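Local atomic coordinates of PT26-6P (Thermococcus sp., PDB entry 2WB7), a protein that is of unknown function but is encoded by a family of mobile genetic elements of Euryarchaea and combines three domains with novel folds. Residues D304-E315 / G349-Y360. Sequence-based numbering, arbitrary orientation.
Sequences DEYRFVTLRVIE and GTLDYHALGLVY
A long antiparallel strand pair, ending in a classic beta bulge, joins 304-315 to 349-360 in the second immunoglobulin-like domain. Paired N-H···O=C bonds run from E305 and Y360 to L311 and H354. At the bulge, L351 and D352 both face V313, whose carbonyl O takes the N-H of L351 at 2.8 Å and, weakly, that of D352. The carbonyl O of G349, whose positive phi suits glycine, then accepts a hydrogen bond from the E315 N-H.

On the face carrying F308, G357 suits its place because CD1 of the F308 ring lies 3.6 Å from the G357 CA, where a side chain would clash; F308 also stacks on F286. Further along, R312 CA sits over one face of the Y353 ring, 4.0 Å from its centroid, in a CH-pi contact. With CG anti to the backbone N (chi1 177°) and a bend at chi3, the R312 chain follows the ring to its hydroxyl. There NH1 donates to Y353 OH at 2.7 Å, the oxygen lying in the guanidinium plane, which stands 83° from the ring; the hydroxyl also hydrogen-bonds the T345 carbonyl. A phenylalanine in place of Y353 would probably keep the ring contact but leave NH1 of R312 without this acceptor and the T345 carbonyl without its donor.

On the other face, V313 CG2 packs 3.5 Å from H354 CD2, while ND1 and NE2 of the imidazole hydrogen-bond E378 and D502 respectively. Flanked by these two carboxylates, H354 is likely to favour its protonated form.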
loop_
_atom_site.group_PDB
_atom_site.type_symbol
_atom_site.label_atom_id
_atom_site.label_comp_id
_atom_site.label_asym_id
_atom_site.label_seq_id
_atom_site.Cartn_x
_atom_site.Cartn_y
_atom_site.Cartn_z
ATOM N N ASP A 304 -11.981 -11.234 -8.163
ATOM C CA ASP A 304 -12.813 -11.765 -7.049
ATOM C C ASP A 304 -13.084 -11.219 -5.589
ATOM O O ASP A 304 -14.031 -10.452 -5.378
ATOM C CB ASP A 304 -12.761 -13.262 -6.994
ATOM C CG ASP A 304 -14.104 -13.811 -6.732
ATOM O OD1 ASP A 304 -15.043 -13.112 -7.192
ATOM O OD2 ASP A 304 -14.227 -14.875 -6.075
ATOM N N GLU A 305 -12.352 -11.690 -4.572
ATOM C CA GLU A 305 -12.931 -11.741 -3.185
ATOM C C GLU A 305 -12.275 -10.913 -2.069
ATOM O O GLU A 305 -11.059 -10.911 -1.935
ATOM C CB GLU A 305 -13.009 -13.188 -2.725
ATOM C CG GLU A 305 -13.779 -13.414 -1.464
ATOM C CD GLU A 305 -13.903 -14.922 -1.142
ATOM O OE1 GLU A 305 -13.047 -15.706 -1.627
ATOM O OE2 GLU A 305 -14.835 -15.330 -0.402
ATOM N N TYR A 306 -13.096 -10.248 -1.247
ATOM C CA TYR A 306 -12.614 -9.240 -0.288
ATOM C C TYR A 306 -13.213 -9.383 1.102
ATOM O O TYR A 306 -14.310 -9.916 1.283
ATOM C CB TYR A 306 -12.941 -7.823 -0.778
ATOM C CG TYR A 306 -14.426 -7.538 -0.811
ATOM C CD1 TYR A 306 -15.085 -7.058 0.317
ATOM C CD2 TYR A 306 -15.187 -7.768 -1.976
ATOM C CE1 TYR A 306 -16.445 -6.825 0.309
ATOM C CE2 TYR A 306 -16.567 -7.530 -2.003
ATOM C CZ TYR A 306 -17.180 -7.059 -0.843
ATOM O OH TYR A 306 -18.524 -6.806 -0.818
ATOM N N ARG A 307 -12.484 -8.863 2.087
ATOM C CA ARG A 307 -13.019 -8.649 3.429
ATOM C C ARG A 307 -12.471 -7.353 4.029
ATOM O O ARG A 307 -11.273 -7.166 4.135
ATOM C CB ARG A 307 -12.666 -9.826 4.336
ATOM C CG ARG A 307 -13.371 -9.805 5.659
ATOM C CD ARG A 307 -13.286 -11.148 6.347
ATOM N NE ARG A 307 -14.504 -11.354 7.111
ATOM C CZ ARG A 307 -15.398 -12.307 6.869
ATOM N NH1 ARG A 307 -15.195 -13.186 5.899
ATOM N NH2 ARG A 307 -16.489 -12.389 7.626
ATOM N N PHE A 308 -13.355 -6.453 4.423
ATOM C CA PHE A 308 -12.938 -5.250 5.143
ATOM C C PHE A 308 -13.410 -5.408 6.563
ATOM O O PHE A 308 -14.560 -5.811 6.781
ATOM C CB PHE A 308 -13.551 -3.993 4.505
ATOM C CG PHE A 308 -13.100 -3.772 3.088
ATOM C CD1 PHE A 308 -11.848 -3.213 2.821
ATOM C CD2 PHE A 308 -13.880 -4.194 2.026
ATOM C CE1 PHE A 308 -11.404 -3.053 1.529
ATOM C CE2 PHE A 308 -13.434 -4.029 0.726
ATOM C CZ PHE A 308 -12.194 -3.453 0.481
ATOM N N VAL A 309 -12.532 -5.131 7.527
ATOM C CA VAL A 309 -12.856 -5.332 8.937
ATOM C C VAL A 309 -12.364 -4.197 9.819
ATOM O O VAL A 309 -11.563 -3.371 9.395
ATOM C CB VAL A 309 -12.248 -6.663 9.500
ATOM C CG1 VAL A 309 -12.619 -7.848 8.602
ATOM C CG2 VAL A 309 -10.741 -6.536 9.675
ATOM N N THR A 310 -12.873 -4.143 11.043
ATOM C CA THR A 310 -12.184 -3.433 12.109
ATOM C C THR A 310 -11.800 -4.536 13.064
ATOM O O THR A 310 -12.520 -5.548 13.175
ATOM C CB THR A 310 -13.070 -2.409 12.852
ATOM O OG1 THR A 310 -14.269 -3.035 13.327
ATOM C CG2 THR A 310 -13.427 -1.274 11.953
ATOM N N LEU A 311 -10.666 -4.363 13.727
ATOM C CA LEU A 311 -10.204 -5.334 14.681
ATOM C C LEU A 311 -10.084 -4.667 16.048
ATOM O O LEU A 311 -9.358 -3.665 16.214
ATOM C CB LEU A 311 -8.862 -5.893 14.239
ATOM C CG LEU A 311 -8.855 -6.626 12.895
ATOM C CD1 LEU A 311 -7.450 -7.057 12.514
ATOM C CD2 LEU A 311 -9.764 -7.829 12.951
ATOM N N ARG A 312 -10.808 -5.198 17.030
ATOM C CA ARG A 312 -10.662 -4.684 18.385
ATOM C C ARG A 312 -9.341 -5.183 18.903
ATOM O O ARG A 312 -9.031 -6.363 18.777
ATOM C CB ARG A 312 -11.784 -5.165 19.295
ATOM C CG ARG A 312 -11.632 -4.716 20.735
ATOM C CD ARG A 312 -12.937 -4.902 21.518
ATOM N NE ARG A 312 -13.599 -6.143 21.128
ATOM C CZ ARG A 312 -14.642 -6.206 20.304
ATOM N NH1 ARG A 312 -15.160 -5.102 19.787
ATOM N NH2 ARG A 312 -15.176 -7.380 19.994
ATOM N N VAL A 313 -8.541 -4.278 19.437
ATOM C CA VAL A 313 -7.322 -4.669 20.110
ATOM C C VAL A 313 -7.599 -4.682 21.600
ATOM O O VAL A 313 -8.006 -3.669 22.188
ATOM C CB VAL A 313 -6.161 -3.704 19.815
ATOM C CG1 VAL A 313 -4.970 -4.059 20.652
ATOM C CG2 VAL A 313 -5.795 -3.758 18.362
ATOM N N ILE A 314 -7.383 -5.837 22.211
ATOM C CA ILE A 314 -7.535 -5.967 23.649
ATOM C C ILE A 314 -6.252 -5.547 24.360
ATOM O O ILE A 314 -5.162 -5.757 23.837
ATOM C CB ILE A 314 -7.823 -7.402 24.008
ATOM C CG1 ILE A 314 -9.143 -7.827 23.366
ATOM C CG2 ILE A 314 -7.861 -7.555 25.515
ATOM C CD1 ILE A 314 -10.328 -7.066 23.909
ATOM N N GLU A 315 -6.368 -4.946 25.542
ATOM C CA GLU A 315 -5.171 -4.655 26.337
ATOM C C GLU A 315 -4.292 -5.893 26.464
ATOM O O GLU A 315 -4.774 -6.975 26.798
ATOM C CB GLU A 315 -5.554 -4.151 27.714
ATOM C CG GLU A 315 -6.067 -2.748 27.667
ATOM C CD GLU A 315 -6.821 -2.344 28.922
ATOM O OE1 GLU A 315 -6.892 -3.157 29.884
ATOM O OE2 GLU A 315 -7.345 -1.203 28.930
ATOM N N GLY A 349 -11.144 -3.515 29.067
ATOM C CA GLY A 349 -10.110 -4.335 28.436
ATOM C C GLY A 349 -9.825 -3.883 27.014
ATOM O O GLY A 349 -8.721 -4.074 26.499
ATOM N N THR A 350 -10.824 -3.269 26.382
ATOM C CA THR A 350 -10.656 -2.710 25.053
ATOM C C THR A 350 -9.590 -1.618 25.048
ATOM O O THR A 350 -9.667 -0.664 25.823
ATOM C CB THR A 350 -11.991 -2.145 24.542
ATOM O OG1 THR A 350 -12.935 -3.219 24.398
ATOM C CG2 THR A 350 -11.806 -1.435 23.211
ATOM N N LEU A 351 -8.593 -1.759 24.180
ATOM C CA LEU A 351 -7.552 -0.737 24.040
ATOM C C LEU A 351 -7.853 0.237 22.900
ATOM O O LEU A 351 -7.868 1.453 23.089
ATOM C CB LEU A 351 -6.194 -1.386 23.782
ATOM C CG LEU A 351 -5.035 -0.386 23.639
ATOM C CD1 LEU A 351 -4.707 0.238 24.982
ATOM C CD2 LEU A 351 -3.799 -1.015 23.046
ATOM N N ASP A 352 -8.065 -0.311 21.705
ATOM C CA ASP A 352 -8.393 0.484 20.539
ATOM C C ASP A 352 -8.821 -0.448 19.421
ATOM O O ASP A 352 -8.970 -1.645 19.640
ATOM C CB ASP A 352 -7.188 1.315 20.104
ATOM C CG ASP A 352 -6.002 0.457 19.629
ATOM O OD1 ASP A 352 -4.850 0.778 19.991
ATOM O OD2 ASP A 352 -6.203 -0.523 18.877
ATOM N N TYR A 353 -9.016 0.104 18.228
ATOM C CA TYR A 353 -9.363 -0.685 17.060
ATOM C C TYR A 353 -8.443 -0.348 15.880
ATOM O O TYR A 353 -7.944 0.771 15.767
ATOM C CB TYR A 353 -10.797 -0.391 16.634
ATOM C CG TYR A 353 -11.882 -0.941 17.519
ATOM C CD1 TYR A 353 -12.138 -0.394 18.770
ATOM C CD2 TYR A 353 -12.687 -1.973 17.081
ATOM C CE1 TYR A 353 -13.156 -0.891 19.567
ATOM C CE2 TYR A 353 -13.695 -2.473 17.862
ATOM C CZ TYR A 353 -13.922 -1.933 19.105
ATOM O OH TYR A 353 -14.934 -2.446 19.865
ATOM N N HIS A 354 -8.245 -1.327 14.999
ATOM C CA HIS A 354 -7.535 -1.139 13.744
ATOM C C HIS A 354 -8.494 -1.446 12.599
ATOM O O HIS A 354 -9.428 -2.249 12.746
ATOM C CB HIS A 354 -6.346 -2.094 13.658
ATOM C CG HIS A 354 -5.178 -1.702 14.508
ATOM N ND1 HIS A 354 -3.895 -1.592 14.006
ATOM C CD2 HIS A 354 -5.096 -1.401 15.826
ATOM C CE1 HIS A 354 -3.073 -1.231 14.977
ATOM N NE2 HIS A 354 -3.774 -1.116 16.093
ATOM N N ALA A 355 -8.280 -0.805 11.455
ATOM C CA ALA A 355 -9.080 -1.095 10.277
ATOM C C ALA A 355 -8.161 -1.816 9.316
ATOM O O ALA A 355 -6.982 -1.469 9.216
ATOM C CB ALA A 355 -9.615 0.190 9.654
ATOM N N LEU A 356 -8.685 -2.834 8.632
ATOM C CA LEU A 356 -7.900 -3.579 7.657
ATOM C C LEU A 356 -8.759 -4.004 6.478
ATOM O O LEU A 356 -9.949 -4.283 6.624
ATOM C CB LEU A 356 -7.287 -4.812 8.302
ATOM C CG LEU A 356 -6.354 -5.680 7.464
ATOM C CD1 LEU A 356 -4.987 -5.063 7.365
ATOM C CD2 LEU A 356 -6.238 -7.049 8.093
ATOM N N GLY A 357 -8.144 -4.042 5.300
ATOM C CA GLY A 357 -8.800 -4.565 4.108
ATOM C C GLY A 357 -7.947 -5.641 3.476
ATOM O O GLY A 357 -6.747 -5.442 3.230
ATOM N N LEU A 358 -8.559 -6.788 3.230
ATOM C CA LEU A 358 -7.910 -7.883 2.544
ATOM C C LEU A 358 -8.662 -8.229 1.257
ATOM O O LEU A 358 -9.879 -8.422 1.262
ATOM C CB LEU A 358 -7.854 -9.101 3.461
ATOM C CG LEU A 358 -7.202 -8.936 4.840
ATOM C CD1 LEU A 358 -7.220 -10.262 5.556
ATOM C CD2 LEU A 358 -5.780 -8.435 4.749
ATOM N N VAL A 359 -7.921 -8.307 0.154
ATOM C CA VAL A 359 -8.458 -8.764 -1.126
ATOM C C VAL A 359 -7.619 -9.896 -1.698
ATOM O O VAL A 359 -6.384 -9.913 -1.589
ATOM C CB VAL A 359 -8.510 -7.636 -2.155
ATOM C CG1 VAL A 359 -9.327 -8.064 -3.361
ATOM C CG2 VAL A 359 -9.120 -6.403 -1.519
ATOM N N TYR A 360 -8.311 -10.840 -2.317
ATOM C CA TYR A 360 -7.702 -12.020 -2.889
ATOM C C TYR A 360 -8.289 -12.185 -4.277
ATOM O O TYR A 360 -9.510 -12.236 -4.426
ATOM C CB TYR A 360 -8.058 -13.224 -2.026
ATOM C CG TYR A 360 -7.568 -14.554 -2.530
ATOM C CD1 TYR A 360 -6.285 -14.999 -2.238
ATOM C CD2 TYR A 360 -8.402 -15.385 -3.261
ATOM C CE1 TYR A 360 -5.833 -16.233 -2.689
ATOM C CE2 TYR A 360 -7.964 -16.624 -3.721
ATOM C CZ TYR A 360 -6.681 -17.041 -3.432
ATOM O OH TYR A 360 -6.253 -18.274 -3.881
#